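Side-chain contacts in acarbose Kinase Mak1 (Uncultured bacterium, PDB 6WB4), which probably phosphorylates the antidiabetic drug acarbose with ATP, as a carbohydrate kinase of the pfkB family that binds both nucleotide and metal ions: residues D267-V270 with A271-C275; V308-E311 with T312-L316. One frame throughout, in Å; residues are numbered along the deposited sequence.

Contact 1: residues D267-V270 with A271-C275; sequences DSFV and AAFLC. With ATP (adenosine-5'-triphosphate), chain H.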
loop_
_atom_site.group_PDB
_atom_site.type_symbol
_atom_site.label_atom_id
_atom_site.label_comp_id
_atom_site.label_asym_id
_atom_site.label_seq_id
_atom_site.Cartn_x
_atom_site.Cartn_y
_atom_site.Cartn_z
ATOM N N ASP B 267 17.839 -13.469 4.119
ATOM C CA ASP B 267 17.185 -13.960 5.322
ATOM C C ASP B 267 17.281 -15.479 5.415
ATOM O O ASP B 267 17.513 -16.041 6.490
ATOM C CB ASP B 267 15.727 -13.523 5.344
ATOM C CG ASP B 267 15.572 -12.025 5.211
ATOM O OD1 ASP B 267 16.529 -11.288 5.551
ATOM O OD2 ASP B 267 14.487 -11.583 4.780
ATOM N N SER B 268 17.143 -16.138 4.273
ATOM C CA SER B 268 17.240 -17.588 4.224
ATOM C C SER B 268 18.664 -18.084 4.419
ATOM O O SER B 268 18.887 -19.143 5.016
ATOM C CB SER B 268 16.677 -18.109 2.909
ATOM O OG SER B 268 15.285 -17.854 2.868
ATOM N N PHE B 269 19.628 -17.325 3.912
ATOM C CA PHE B 269 21.014 -17.680 4.125
ATOM C C PHE B 269 21.244 -17.726 5.631
ATOM O O PHE B 269 21.762 -18.709 6.153
ATOM C CB PHE B 269 21.962 -16.680 3.452
ATOM C CG PHE B 269 23.411 -17.117 3.454
ATOM C CD1 PHE B 269 24.170 -17.069 4.618
ATOM C CD2 PHE B 269 24.019 -17.551 2.290
ATOM C CE1 PHE B 269 25.489 -17.468 4.621
ATOM C CE2 PHE B 269 25.344 -17.951 2.288
ATOM C CZ PHE B 269 26.077 -17.912 3.454
ATOM N N VAL B 270 20.826 -16.669 6.323
ATOM C CA VAL B 270 21.039 -16.550 7.761
ATOM C C VAL B 270 20.335 -17.681 8.524
ATOM O O VAL B 270 20.964 -18.361 9.337
ATOM C CB VAL B 270 20.557 -15.165 8.288
ATOM C CG1 VAL B 270 20.626 -15.107 9.786
ATOM C CG2 VAL B 270 21.406 -14.022 7.688
ATOM N N ALA B 271 19.051 -17.906 8.239
ATOM C CA ALA B 271 18.269 -18.932 8.946
ATOM C C ALA B 271 18.914 -20.319 8.862
ATOM O O ALA B 271 19.039 -21.015 9.874
ATOM C CB ALA B 271 16.853 -18.984 8.414
ATOM N N ALA B 272 19.320 -20.714 7.656
ATOM C CA ALA B 272 19.964 -22.007 7.452
ATOM C C ALA B 272 21.373 -22.038 8.046
ATOM O O ALA B 272 21.774 -23.048 8.626
ATOM C CB ALA B 272 20.011 -22.355 5.967
ATOM N N PHE B 273 22.122 -20.946 7.896
ATOM C CA PHE B 273 23.450 -20.842 8.503
ATOM C C PHE B 273 23.338 -21.059 10.007
ATOM O O PHE B 273 24.034 -21.893 10.582
ATOM C CB PHE B 273 24.093 -19.478 8.222
ATOM C CG PHE B 273 25.538 -19.373 8.683
ATOM C CD1 PHE B 273 25.859 -19.285 10.035
ATOM C CD2 PHE B 273 26.572 -19.346 7.755
ATOM C CE1 PHE B 273 27.179 -19.195 10.450
ATOM C CE2 PHE B 273 27.895 -19.253 8.168
ATOM C CZ PHE B 273 28.199 -19.173 9.514
ATOM N N LEU B 274 22.462 -20.285 10.636
ATOM C CA LEU B 274 22.269 -20.371 12.071
ATOM C C LEU B 274 21.899 -21.776 12.522
ATOM O O LEU B 274 22.455 -22.285 13.491
ATOM C CB LEU B 274 21.192 -19.383 12.524
ATOM C CG LEU B 274 21.566 -17.910 12.357
ATOM C CD1 LEU B 274 20.464 -17.026 12.907
ATOM C CD2 LEU B 274 22.915 -17.613 13.018
ATOM N N CYS B 275 20.975 -22.411 11.804
ATOM C CA CYS B 275 20.493 -23.731 12.201
ATOM C C CYS B 275 21.605 -24.767 12.142
ATOM O O CYS B 275 21.763 -25.563 13.070
ATOM C CB CYS B 275 19.308 -24.156 11.337
ATOM S SG CYS B 275 17.760 -23.389 11.873
HETATM P PG ATP H . 18.168 -8.643 1.645
HETATM O O1G ATP H . 17.336 -8.468 0.395
HETATM O O2G ATP H . 18.916 -7.404 2.083
HETATM O O3G ATP H . 17.465 -9.377 2.761
HETATM P PB ATP H . 20.480 -9.215 0.144
HETATM O O1B ATP H . 19.816 -8.651 -1.091
HETATM O O2B ATP H . 21.527 -8.407 0.878
HETATM O O3B ATP H . 19.337 -9.654 1.192
HETATM P PA ATP H . 22.172 -10.825 -1.433
HETATM O O1A ATP H . 23.455 -10.122 -1.052
HETATM O O2A ATP H . 21.487 -10.473 -2.733
HETATM O O3A ATP H . 21.118 -10.645 -0.228
HETATM O "O5'" ATP H . 22.422 -12.421 -1.401
HETATM C "C5'" ATP H . 22.439 -13.123 -0.154
HETATM C "C4'" ATP H . 22.823 -14.595 -0.321
HETATM O "O4'" ATP H . 21.774 -15.332 -0.958
HETATM C "C3'" ATP H . 24.079 -14.792 -1.157
HETATM O "O3'" ATP H . 25.217 -15.028 -0.328
HETATM C "C2'" ATP H . 23.797 -16.010 -2.014
HETATM O "O2'" ATP H . 24.438 -17.173 -1.477
HETATM C "C1'" ATP H . 22.287 -16.173 -1.994
HETATM N N9 ATP H . 21.835 -15.643 -3.299
HETATM C C8 ATP H . 21.292 -14.426 -3.507
HETATM N N7 ATP H . 21.003 -14.232 -4.819
HETATM C C5 ATP H . 21.378 -15.348 -5.474
HETATM C C6 ATP H . 21.352 -15.812 -6.876
HETATM N N6 ATP H . 20.858 -15.020 -7.856
HETATM N N1 ATP H . 21.837 -17.046 -7.138
HETATM C C2 ATP H . 22.327 -17.840 -6.166
HETATM N N3 ATP H . 22.381 -17.486 -4.871
HETATM C C4 ATP H . 21.927 -16.275 -4.470
#
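The ring of Phe-269 lies alongside that of Phe-273, one helical turn further on, and the two point the same way from helix 265-280. They meet obliquely, Phe-269 CE1 coming within 3.8 Å of Phe-273 CD2. Both rings have CG anti to the backbone N (chi1 -171° and -173°), and this shared torsion sends them off the helix side by side. Val-228 of strand 226-230 touches both rings, and Phe-202 of strand 200-204 meets Phe-273 edge-to-face. The other ortho and meta carbons of Phe-269 turn to the nucleotide, where CD2 stands 3.8 Å from ATP O2', which lies near the ring plane at its edge. Gly-235 O accepts a hydrogen bond from the same nucleotide.

A second pair runs along a neighbouring side of the helix, with Val-270 CG1 3.7 Å from Leu-274 CD1; these two side chains reach His-156 and His-154 of strand 152-157. Successive main-chain bonds tie the two halves together. Leu-274 N donates to Val-270 O over 2.8 Å, almost straight at the hydrogen (174°), and Ala-271 N donates to Asp-267 O.

Asp-267 belongs to the GAGD signature of pfkB kinases. Its OD1 lies 3.5 Å from ATP O3G, a proximity of two oxygens and not a hydrogen bond, while OD2 has a weak hydrogen bond with His-62 ND1; calcium and the acarviosine-type unit of the bound glycan are each about 5 Å from the side chain. One turn of helix 265-280 thus sets a carboxylate beside the terminal phosphate and an apolar ring by the ribose, and the nearby calcium would probably temper the negative charge gathered there.

Contact 2: residues V308-E311 with T312-L316; sequences VDVE and TLERL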
loop_
_atom_site.group_PDB
_atom_site.type_symbol
_atom_site.label_atom_id
_atom_site.label_comp_id
_atom_site.label_asym_id
_atom_site.label_seq_id
_atom_site.Cartn_x
_atom_site.Cartn_y
_atom_site.Cartn_z
ATOM N N VAL B 308 13.550 -23.777 2.634
ATOM C CA VAL B 308 14.002 -25.161 2.558
ATOM C C VAL B 308 13.760 -25.871 3.895
ATOM O O VAL B 308 13.938 -25.275 4.958
ATOM C CB VAL B 308 15.490 -25.233 2.167
ATOM C CG1 VAL B 308 16.385 -24.719 3.311
ATOM C CG2 VAL B 308 15.872 -26.645 1.785
ATOM N N ASP B 309 13.309 -27.125 3.842
ATOM C CA ASP B 309 13.114 -27.914 5.060
ATOM C C ASP B 309 14.336 -28.795 5.317
ATOM O O ASP B 309 15.273 -28.777 4.524
ATOM C CB ASP B 309 11.824 -28.748 4.983
ATOM C CG ASP B 309 11.825 -29.782 3.850
ATOM O OD1 ASP B 309 12.888 -30.094 3.275
ATOM O OD2 ASP B 309 10.731 -30.309 3.548
ATOM N N VAL B 310 14.326 -29.554 6.417
ATOM C CA VAL B 310 15.472 -30.391 6.797
ATOM C C VAL B 310 15.855 -31.429 5.747
ATOM O O VAL B 310 17.020 -31.536 5.362
ATOM C CB VAL B 310 15.213 -31.149 8.124
ATOM C CG1 VAL B 310 16.254 -32.237 8.330
ATOM C CG2 VAL B 310 15.204 -30.197 9.290
ATOM N N GLU B 311 14.875 -32.212 5.317
ATOM C CA GLU B 311 15.093 -33.282 4.353
ATOM C C GLU B 311 15.810 -32.759 3.109
ATOM O O GLU B 311 16.728 -33.392 2.594
ATOM C CB GLU B 311 13.749 -33.911 3.979
ATOM C CG GLU B 311 13.811 -35.146 3.109
ATOM C CD GLU B 311 12.430 -35.563 2.626
ATOM O OE1 GLU B 311 11.576 -34.670 2.423
ATOM O OE2 GLU B 311 12.190 -36.779 2.461
ATOM N N THR B 312 15.400 -31.585 2.644
ATOM C CA THR B 312 15.942 -31.025 1.408
ATOM C C THR B 312 17.319 -30.371 1.609
ATOM O O THR B 312 18.194 -30.468 0.741
ATOM C CB THR B 312 14.961 -30.015 0.796
ATOM O OG1 THR B 312 13.676 -30.635 0.635
ATOM C CG2 THR B 312 15.473 -29.521 -0.550
ATOM N N LEU B 313 17.512 -29.698 2.743
ATOM C CA LEU B 313 18.810 -29.102 3.052
ATOM C C LEU B 313 19.878 -30.174 3.029
ATOM O O LEU B 313 20.849 -30.066 2.281
ATOM C CB LEU B 313 18.810 -28.434 4.422
ATOM C CG LEU B 313 20.120 -27.751 4.848
ATOM C CD1 LEU B 313 20.575 -26.721 3.826
ATOM C CD2 LEU B 313 19.984 -27.119 6.213
ATOM N N GLU B 314 19.649 -31.233 3.809
ATOM C CA GLU B 314 20.570 -32.364 3.921
ATOM C C GLU B 314 20.864 -33.011 2.574
ATOM O O GLU B 314 22.023 -33.254 2.238
ATOM C CB GLU B 314 19.997 -33.421 4.869
ATOM C CG GLU B 314 19.942 -33.005 6.330
ATOM C CD GLU B 314 19.441 -34.120 7.227
ATOM O OE1 GLU B 314 18.864 -35.101 6.701
ATOM O OE2 GLU B 314 19.625 -34.011 8.459
ATOM N N ARG B 315 19.812 -33.258 1.796
ATOM C CA ARG B 315 19.957 -33.841 0.462
ATOM C C ARG B 315 20.879 -32.965 -0.401
ATOM O O ARG B 315 21.887 -33.441 -0.917
ATOM C CB ARG B 315 18.577 -34.015 -0.208
ATOM C CG ARG B 315 18.624 -34.692 -1.584
ATOM C CD ARG B 315 17.265 -34.732 -2.295
ATOM N NE ARG B 315 16.189 -35.200 -1.423
ATOM C CZ ARG B 315 15.109 -34.503 -1.096
ATOM N NH1 ARG B 315 14.925 -33.278 -1.571
ATOM N NH2 ARG B 315 14.206 -35.040 -0.289
ATOM N N LEU B 316 20.549 -31.685 -0.528
ATOM C CA LEU B 316 21.331 -30.783 -1.377
ATOM C C LEU B 316 22.715 -30.518 -0.789
ATOM O O LEU B 316 23.696 -30.400 -1.517
ATOM C CB LEU B 316 20.591 -29.462 -1.594
ATOM C CG LEU B 316 19.235 -29.638 -2.278
ATOM C CD1 LEU B 316 18.496 -28.295 -2.421
ATOM C CD2 LEU B 316 19.392 -30.363 -3.618
HETATM O O HOH W 1 12.035 -33.137 0.300
#
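With CG of Asp-309 tucked between its backbone N and carbonyl carbon (chi1 62°) and OG1 of Thr-312 lying beside its own backbone N (chi1 -54°), the two side chains cross at about a right angle and close an N-cap on helix 310-318. Asp-309 OD1 takes both bonds: Thr-312 N donates to it over 3.0 Å, nearly along the C-O direction, and Thr-312 OG1 donates over 2.8 Å from the syn side. The two donors come from opposite faces of the carboxylate plane. A negative charge here would probably be favoured by the helix dipole.

Before the cap, Val-308 turns back on the first turn, its CG2 3.6 Å from Thr-312 CB and 4.3 Å from Leu-313 CB. This is a hydrophobic staple from the residue before the N-cap to the fourth after it. Trp-296 of helix 283-298 touches Val-308 and Thr-312, and Val-292 meets Leu-313.

The outer side is polar. Glu-311 and Arg-315 run side by side with their carboxylate and guanidinium planes 55° apart, and the salt bridge from Glu-311 OE1 to Arg-315 NH2 is long, 3.8 Å. A water bridges this separation: it donates to Glu-311 OE1 at 2.7 Å and to Thr-312 OG1, and accepts from Arg-315 NH2 at 2.9 Å.

Contact 1 comes first along the chain, on helix 265-280, and contact 2 follows at the start of helix 310-318, close to the C-terminus; helix 283-298 lies between them in sequence and packs against both. Their centres are 13 Å apart and their nearest atoms about 5 Å, without touching. The contact 1 residues are buried and reach strands 152-157 and 226-230 of the large mixed sheet; its centre is about 9 Å from the centre of the chain, that of contact 2 about 20 Å. Leu-74 and Arg-76, in one loop, also touch side chains of both. The nucleotide-facing helix thus lies inside, and the capped C-terminal helix packs outside it on the same neighbouring elements.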